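Local coordinates for putative metal resistance protein (Proteus mirabilis, PDB 6C29), which probably acts as a protein-disulfide reductase that passes electrons to the periplasmic partner ScsC, this chain being its N-terminal tandem immunoglobulin-fold part, at residues D177-P188 with K225-D234; M67-S75 with Y141-P149. All coordinates share one frame; numbering follows the deposited sequence.

From the N terminus, the chain first lays down the immunoglobulin domain of the DsbD N-terminal family, and residues 67-75 hold its edge strand 68-69 and the segment after it. Interaction 2 closes when helix 137-145, the single helix of the chain, and the turn after it return to 67-75, 66 residues later. Only then does interaction 1 open: 177-188 waits for 225-234, 37 residues on, to pair as strands inside the second immunoglobulin domain. The two closures follow one another in series, neither nested nor crossed. They still touch, because Tyr184 and Thr232 of interaction 1 pack on Pro74 and Ser73 of interaction 2, joining the two domains.

Interaction 1: residues D177-P188 with K225-D234; sequences DWHQPNIYLDPP and KALSFVVTDD
Asp233 OD2 is held by the N-H of His179, which meets its syn lone pair at 2.8 Å and nearly straight at 170°, and by a salt bridge to Arg173. The other oxygen, OD1, receives Gln180 N at 2.8 Å from outside the carboxylate plane. CG of Asp233 stands anti to the backbone N (chi1 -160°), which carries the group across to the loop. OD2 also lies at the edge of the Trp178 ring, 3.4 Å from CE3. Next to it, His179 ND1 donates in its own ring plane to Asp234 OD2 at 2.6 Å. Arg173 bridges to Asp234 as well, which probably offsets part of the negative charge of the two aspartates. Beyond the loop, strands 182-186 and 226-233 run antiparallel, with Tyr184 N and Val230 O 2.9 Å apart and the reciprocal bond alongside. On the face of Ile183, Leu185, Phe229 and Val231, Ile183 CD1 sits over the Phe229 ring, 3.9 Å from its centroid. The other face carries Tyr184 and Thr232, whose hydroxyls share a water. At the far end Ser228 OG donates to Asp186 OD2 at 2.7 Å from above the carboxylate plane; OD2 also forms a salt bridge with Arg47 and OD1 a hydrogen bond with Ser48, both of the first domain. Continued by strand 236-243, the pairing forms an antiparallel sheet of the second immunoglobulin-fold domain.

Interaction 2: residues M67-S75 with Y141-P149; sequences MIWHWPSPS and YNQAMAKVP
His70 and Met145, a selenomethionine, form the close-packed end of this contact. The selenium lies over the centre of the imidazole, 3.8 Å from the ring centroid and 13° off its normal, and CE adds a CH-pi contact to the same face at 4.1 Å. Bends at chi2 and chi3 fold the Met145 chain back on itself and bring this end over the ring. Ile68 CG2 covers the opposite face toward the rim, so the imidazole is sandwiched, and a hydrogen bond between NE2 and Glu96 on strand 90-97 further fixes its rotation. Beside it, His70 CB rests 4.0 Å from Val148 CG2. Residues Met145 to Val148 form a type I beta turn that follows helix 137-145 and leads the linker to the second domain along the segment leaving edge strand 68-69 of the first immunoglobulin domain. The two backbones are joined by one hydrogen bond, Ser73 N to Lys147 O, 2.8 Å long and 168° at the hydrogen. Pro149 then fits against the bend, its CD 3.2 Å from Trp71 O and its CG 4.0 Å from Ser73 CB. The Ser73 hydroxyl turns to Ser237 of the second domain. Packing is looser on the solvent side: the exposed Lys147 brings its carbonyl to Ser73, but its side chain leads away from 67-75, and NZ bonds back to Gln143 O from above the carbonyl plane, 3.0 Å away.

Interaction 1: residues D177-P188 with K225-D234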
# COMPACT_ATOMS: atom_id res chain seq x y z
N ASP A 177 15.05 3.67 21.45
CA ASP A 177 13.85 3.05 22.00
C ASP A 177 12.65 3.27 21.11
O ASP A 177 12.60 4.25 20.37
CB ASP A 177 13.51 3.63 23.36
CG ASP A 177 14.48 3.21 24.46
OD1 ASP A 177 15.33 2.32 24.20
OD2 ASP A 177 14.34 3.74 25.59
N TRP A 178 11.66 2.38 21.23
CA TRP A 178 10.39 2.59 20.56
C TRP A 178 9.63 3.74 21.20
O TRP A 178 9.63 3.86 22.43
CB TRP A 178 9.57 1.32 20.59
CG TRP A 178 10.16 0.20 19.83
CD1 TRP A 178 10.82 -0.89 20.35
CD2 TRP A 178 10.14 0.00 18.42
NE1 TRP A 178 11.19 -1.74 19.36
CE2 TRP A 178 10.80 -1.21 18.15
CE3 TRP A 178 9.63 0.74 17.34
CZ2 TRP A 178 10.96 -1.70 16.87
CZ3 TRP A 178 9.79 0.26 16.08
CH2 TRP A 178 10.45 -0.94 15.84
N HIS A 179 8.96 4.57 20.39
CA HIS A 179 8.22 5.71 20.88
C HIS A 179 6.72 5.60 20.63
O HIS A 179 5.93 5.52 21.57
CB HIS A 179 8.79 6.99 20.24
CG HIS A 179 10.23 7.20 20.59
ND1 HIS A 179 11.23 7.27 19.65
CD2 HIS A 179 10.85 7.27 21.79
CE1 HIS A 179 12.40 7.43 20.25
NE2 HIS A 179 12.19 7.44 21.56
N GLN A 180 6.31 5.60 19.37
CA GLN A 180 4.92 5.44 19.00
C GLN A 180 4.80 4.55 17.79
O GLN A 180 4.40 5.02 16.72
CB GLN A 180 4.27 6.82 18.70
CG GLN A 180 4.20 7.75 19.90
CD GLN A 180 3.43 9.01 19.59
OE1 GLN A 180 3.90 10.11 19.88
NE2 GLN A 180 2.23 8.86 19.03
N PRO A 181 5.12 3.28 17.92
CA PRO A 181 5.11 2.40 16.76
C PRO A 181 3.75 2.03 16.27
O PRO A 181 2.77 2.01 17.02
CB PRO A 181 5.84 1.17 17.27
CG PRO A 181 5.61 1.17 18.74
CD PRO A 181 5.63 2.62 19.13
N ASN A 182 3.70 1.73 14.98
CA ASN A 182 2.54 1.12 14.37
C ASN A 182 3.03 -0.01 13.51
O ASN A 182 4.18 -0.02 13.07
CB ASN A 182 1.73 2.12 13.52
CG ASN A 182 0.93 3.05 14.36
OD1 ASN A 182 -0.08 2.66 14.94
ND2 ASN A 182 1.39 4.28 14.47
N ILE A 183 2.14 -0.97 13.27
CA ILE A 183 2.42 -2.09 12.38
C ILE A 183 1.20 -2.37 11.49
O ILE A 183 0.05 -2.28 11.92
CB ILE A 183 2.84 -3.34 13.17
CG1 ILE A 183 3.38 -4.41 12.22
CG2 ILE A 183 1.69 -3.86 13.96
CD1 ILE A 183 4.15 -5.52 12.96
N TYR A 184 1.50 -2.69 10.25
CA TYR A 184 0.53 -2.96 9.20
C TYR A 184 0.93 -4.26 8.54
O TYR A 184 2.00 -4.35 7.96
CB TYR A 184 0.51 -1.81 8.20
CG TYR A 184 0.38 -0.49 8.89
CD1 TYR A 184 -0.85 -0.04 9.33
CD2 TYR A 184 1.47 0.31 9.11
CE1 TYR A 184 -0.99 1.16 10.01
CE2 TYR A 184 1.36 1.53 9.76
CZ TYR A 184 0.13 1.96 10.21
OH TYR A 184 -0.01 3.17 10.86
N LEU A 185 0.07 -5.27 8.62
CA LEU A 185 0.45 -6.61 8.17
C LEU A 185 -0.27 -7.06 6.91
O LEU A 185 -1.43 -6.73 6.71
CB LEU A 185 0.20 -7.63 9.29
CG LEU A 185 1.06 -7.46 10.53
CD1 LEU A 185 0.27 -6.89 11.68
CD2 LEU A 185 1.64 -8.75 10.91
N ASP A 186 0.43 -7.85 6.09
CA ASP A 186 -0.11 -8.54 4.93
C ASP A 186 -0.45 -9.98 5.31
O ASP A 186 0.46 -10.79 5.50
CB ASP A 186 0.90 -8.55 3.79
CG ASP A 186 1.33 -7.15 3.37
OD1 ASP A 186 0.54 -6.47 2.71
OD2 ASP A 186 2.46 -6.74 3.68
N PRO A 187 -1.74 -10.34 5.39
CA PRO A 187 -2.06 -11.74 5.74
C PRO A 187 -1.81 -12.69 4.59
O PRO A 187 -1.90 -12.31 3.40
CB PRO A 187 -3.55 -11.68 6.10
CG PRO A 187 -4.09 -10.48 5.39
CD PRO A 187 -2.94 -9.51 5.18
N PRO A 188 -1.48 -13.95 4.92
CA PRO A 188 -1.42 -14.95 3.85
C PRO A 188 -2.76 -15.14 3.20
O PRO A 188 -3.80 -14.83 3.79
CB PRO A 188 -0.97 -16.23 4.58
CG PRO A 188 -0.37 -15.79 5.85
CD PRO A 188 -1.11 -14.52 6.23
N LYS A 225 4.53 -19.68 6.38
CA LYS A 225 3.97 -18.72 5.41
C LYS A 225 4.70 -17.38 5.50
O LYS A 225 5.42 -17.11 6.46
CB LYS A 225 2.47 -18.50 5.66
CG LYS A 225 1.61 -19.75 5.63
CD LYS A 225 1.39 -20.39 4.27
CE LYS A 225 0.38 -21.53 4.46
NZ LYS A 225 -0.16 -22.15 3.22
N ALA A 226 4.48 -16.51 4.52
CA ALA A 226 5.18 -15.23 4.47
C ALA A 226 4.76 -14.32 5.61
O ALA A 226 3.56 -14.21 5.92
CB ALA A 226 4.95 -14.55 3.14
N LEU A 227 5.75 -13.72 6.25
CA LEU A 227 5.55 -12.67 7.23
C LEU A 227 6.01 -11.37 6.59
O LEU A 227 7.19 -11.09 6.48
CB LEU A 227 6.32 -12.95 8.52
CG LEU A 227 6.23 -11.87 9.60
CD1 LEU A 227 4.80 -11.61 10.04
CD2 LEU A 227 7.07 -12.24 10.77
N SER A 228 5.04 -10.57 6.21
CA SER A 228 5.28 -9.30 5.51
C SER A 228 4.51 -8.24 6.26
O SER A 228 3.30 -8.41 6.56
CB SER A 228 4.80 -9.38 4.06
OG SER A 228 4.82 -8.11 3.42
N PHE A 229 5.19 -7.14 6.60
CA PHE A 229 4.55 -6.06 7.31
C PHE A 229 5.39 -4.80 7.16
O PHE A 229 6.55 -4.85 6.79
CB PHE A 229 4.31 -6.42 8.79
CG PHE A 229 5.54 -6.69 9.58
CD1 PHE A 229 6.22 -5.69 10.23
CD2 PHE A 229 5.97 -7.99 9.74
CE1 PHE A 229 7.35 -5.96 10.99
CE2 PHE A 229 7.09 -8.28 10.52
CZ PHE A 229 7.77 -7.27 11.15
N VAL A 230 4.74 -3.69 7.46
CA VAL A 230 5.37 -2.41 7.60
C VAL A 230 5.30 -2.01 9.06
O VAL A 230 4.26 -2.09 9.69
CB VAL A 230 4.68 -1.37 6.71
CG1 VAL A 230 5.17 0.06 7.03
CG2 VAL A 230 4.86 -1.76 5.23
N VAL A 231 6.43 -1.60 9.63
CA VAL A 231 6.48 -1.04 10.96
C VAL A 231 6.99 0.38 10.84
O VAL A 231 7.90 0.66 10.05
CB VAL A 231 7.36 -1.91 11.90
CG1 VAL A 231 8.77 -2.15 11.33
CG2 VAL A 231 7.44 -1.30 13.28
N THR A 232 6.37 1.29 11.59
CA THR A 232 6.72 2.70 11.56
C THR A 232 7.00 3.19 12.96
O THR A 232 6.43 2.68 13.93
CB THR A 232 5.61 3.55 10.95
OG1 THR A 232 4.46 3.54 11.79
CG2 THR A 232 5.24 3.04 9.54
N ASP A 233 7.87 4.19 13.08
CA ASP A 233 8.08 4.94 14.31
C ASP A 233 8.91 6.17 13.92
O ASP A 233 9.75 6.09 13.04
CB ASP A 233 8.79 4.10 15.37
CG ASP A 233 8.61 4.65 16.75
OD1 ASP A 233 7.76 5.54 16.97
OD2 ASP A 233 9.31 4.16 17.64
N ASP A 234 8.65 7.29 14.60
CA ASP A 234 9.45 8.51 14.45
C ASP A 234 9.57 8.94 12.99
O ASP A 234 10.61 9.41 12.56
CB ASP A 234 10.83 8.29 15.05
CG ASP A 234 10.76 8.08 16.57
OD1 ASP A 234 9.95 8.76 17.22
OD2 ASP A 234 11.46 7.19 17.08
O HOH W 1 4.36 5.20 13.89
O HOH W 2 2.27 4.77 10.72
O HOH W 3 2.10 -12.03 7.02

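Interaction 2: residues M67-S75 with Y141-P149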
# COMPACT_ATOMS: atom_id res chain seq x y z
N MSE A 67 5.81 -4.42 -13.98
CA MSE A 67 5.15 -3.31 -13.28
C MSE A 67 5.51 -3.39 -11.80
O MSE A 67 5.40 -4.45 -11.19
CB MSE A 67 3.62 -3.30 -13.42
CG MSE A 67 2.91 -2.48 -12.28
SE MSE A 67 1.25 -1.48 -12.68
CE MSE A 67 -0.07 -2.77 -12.07
N ILE A 68 5.95 -2.26 -11.26
CA ILE A 68 6.16 -2.09 -9.83
C ILE A 68 5.21 -1.00 -9.35
O ILE A 68 5.22 0.12 -9.84
CB ILE A 68 7.61 -1.67 -9.47
CG1 ILE A 68 8.61 -2.71 -9.97
CG2 ILE A 68 7.74 -1.49 -7.97
CD1 ILE A 68 10.06 -2.20 -9.98
N TRP A 69 4.35 -1.36 -8.39
CA TRP A 69 3.45 -0.41 -7.74
C TRP A 69 4.00 -0.17 -6.33
O TRP A 69 4.07 -1.09 -5.51
CB TRP A 69 2.03 -0.97 -7.68
CG TRP A 69 0.98 -0.09 -7.08
CD1 TRP A 69 0.95 0.39 -5.80
CD2 TRP A 69 -0.22 0.37 -7.71
NE1 TRP A 69 -0.20 1.13 -5.60
CE2 TRP A 69 -0.92 1.15 -6.77
CE3 TRP A 69 -0.76 0.22 -9.00
CZ2 TRP A 69 -2.14 1.74 -7.05
CZ3 TRP A 69 -1.95 0.82 -9.28
CH2 TRP A 69 -2.64 1.58 -8.31
N HIS A 70 4.44 1.04 -6.09
CA HIS A 70 5.03 1.36 -4.80
C HIS A 70 3.91 1.84 -3.90
O HIS A 70 3.11 2.71 -4.25
CB HIS A 70 6.10 2.45 -4.91
CG HIS A 70 7.24 2.10 -5.80
ND1 HIS A 70 8.33 1.38 -5.37
CD2 HIS A 70 7.49 2.41 -7.09
CE1 HIS A 70 9.19 1.25 -6.36
NE2 HIS A 70 8.70 1.86 -7.42
N TRP A 71 3.82 1.25 -2.72
CA TRP A 71 2.75 1.57 -1.80
C TRP A 71 3.23 2.51 -0.71
O TRP A 71 4.08 2.13 0.09
CB TRP A 71 2.18 0.31 -1.17
CG TRP A 71 1.49 -0.59 -2.13
CD1 TRP A 71 2.05 -1.63 -2.81
CD2 TRP A 71 0.11 -0.54 -2.52
NE1 TRP A 71 1.10 -2.23 -3.62
CE2 TRP A 71 -0.09 -1.57 -3.46
CE3 TRP A 71 -0.96 0.29 -2.19
CZ2 TRP A 71 -1.35 -1.79 -4.05
CZ3 TRP A 71 -2.20 0.06 -2.77
CH2 TRP A 71 -2.37 -0.95 -3.70
N PRO A 72 2.70 3.72 -0.64
CA PRO A 72 3.03 4.60 0.47
C PRO A 72 2.67 3.96 1.78
O PRO A 72 1.75 3.12 1.85
CB PRO A 72 2.22 5.86 0.19
CG PRO A 72 2.05 5.83 -1.33
CD PRO A 72 1.83 4.40 -1.63
N SER A 73 3.40 4.33 2.82
CA SER A 73 3.18 3.76 4.12
C SER A 73 1.71 3.97 4.50
O SER A 73 1.22 5.11 4.42
CB SER A 73 4.13 4.41 5.13
OG SER A 73 4.20 3.64 6.29
N PRO A 74 0.99 2.91 4.93
CA PRO A 74 -0.46 3.05 5.16
C PRO A 74 -0.83 3.52 6.54
O PRO A 74 0.02 3.70 7.43
CB PRO A 74 -0.98 1.62 4.94
CG PRO A 74 0.16 0.78 5.51
CD PRO A 74 1.42 1.50 5.09
N SER A 75 -2.12 3.72 6.74
CA SER A 75 -2.70 4.01 8.03
C SER A 75 -3.78 2.98 8.34
O SER A 75 -4.25 2.29 7.43
CB SER A 75 -3.29 5.43 8.03
OG SER A 75 -2.27 6.39 7.82
N TYR A 141 7.70 12.96 -7.96
CA TYR A 141 7.98 11.52 -7.85
C TYR A 141 8.83 11.26 -6.60
O TYR A 141 8.57 10.30 -5.85
CB TYR A 141 8.72 11.00 -9.10
CG TYR A 141 8.47 9.55 -9.32
CD1 TYR A 141 9.19 8.59 -8.65
CD2 TYR A 141 7.47 9.14 -10.20
CE1 TYR A 141 8.91 7.28 -8.84
CE2 TYR A 141 7.18 7.83 -10.39
CZ TYR A 141 7.91 6.90 -9.73
OH TYR A 141 7.67 5.55 -9.88
N ASN A 142 9.85 12.07 -6.36
CA ASN A 142 10.69 11.89 -5.18
C ASN A 142 9.94 12.16 -3.89
O ASN A 142 10.16 11.47 -2.89
CB ASN A 142 11.93 12.75 -5.28
CG ASN A 142 12.92 12.21 -6.30
OD1 ASN A 142 12.90 11.02 -6.64
ND2 ASN A 142 13.79 13.07 -6.79
N GLN A 143 9.08 13.15 -3.89
CA GLN A 143 8.23 13.40 -2.73
C GLN A 143 7.34 12.20 -2.42
O GLN A 143 7.19 11.81 -1.26
CB GLN A 143 7.33 14.64 -2.95
CG GLN A 143 8.01 16.02 -2.97
CD GLN A 143 8.56 16.42 -1.62
OE1 GLN A 143 7.79 16.71 -0.70
NE2 GLN A 143 9.87 16.41 -1.48
N ALA A 144 6.81 11.56 -3.46
CA ALA A 144 5.97 10.39 -3.27
C ALA A 144 6.77 9.19 -2.80
O ALA A 144 6.31 8.44 -1.92
CB ALA A 144 5.27 10.06 -4.57
N MSE A 145 7.94 8.98 -3.40
CA MSE A 145 8.79 7.87 -3.01
C MSE A 145 9.26 7.98 -1.58
O MSE A 145 9.47 6.95 -0.91
CB MSE A 145 10.00 7.76 -3.93
CG MSE A 145 9.72 7.20 -5.27
SE MSE A 145 9.09 5.36 -5.28
CE MSE A 145 10.46 4.47 -4.27
N ALA A 146 9.43 9.18 -1.09
CA ALA A 146 9.88 9.39 0.28
C ALA A 146 8.91 8.80 1.30
O ALA A 146 9.28 8.52 2.43
CB ALA A 146 10.07 10.87 0.55
N LYS A 147 7.66 8.61 0.89
CA LYS A 147 6.62 8.09 1.77
C LYS A 147 6.48 6.57 1.71
O LYS A 147 5.67 5.98 2.43
CB LYS A 147 5.29 8.74 1.41
CG LYS A 147 5.29 10.27 1.52
CD LYS A 147 3.97 10.90 1.08
CE LYS A 147 3.98 12.42 1.26
NZ LYS A 147 4.93 13.08 0.32
N VAL A 148 7.25 5.94 0.83
CA VAL A 148 7.22 4.49 0.64
C VAL A 148 8.16 3.80 1.63
O VAL A 148 9.32 4.24 1.81
CB VAL A 148 7.57 4.13 -0.80
CG1 VAL A 148 7.61 2.61 -1.04
CG2 VAL A 148 6.53 4.81 -1.76
N PRO A 149 7.69 2.73 2.31
CA PRO A 149 8.58 2.03 3.23
C PRO A 149 9.86 1.51 2.56
O PRO A 149 9.85 1.16 1.39
CB PRO A 149 7.72 0.89 3.74
CG PRO A 149 6.30 1.36 3.61
CD PRO A 149 6.37 2.10 2.29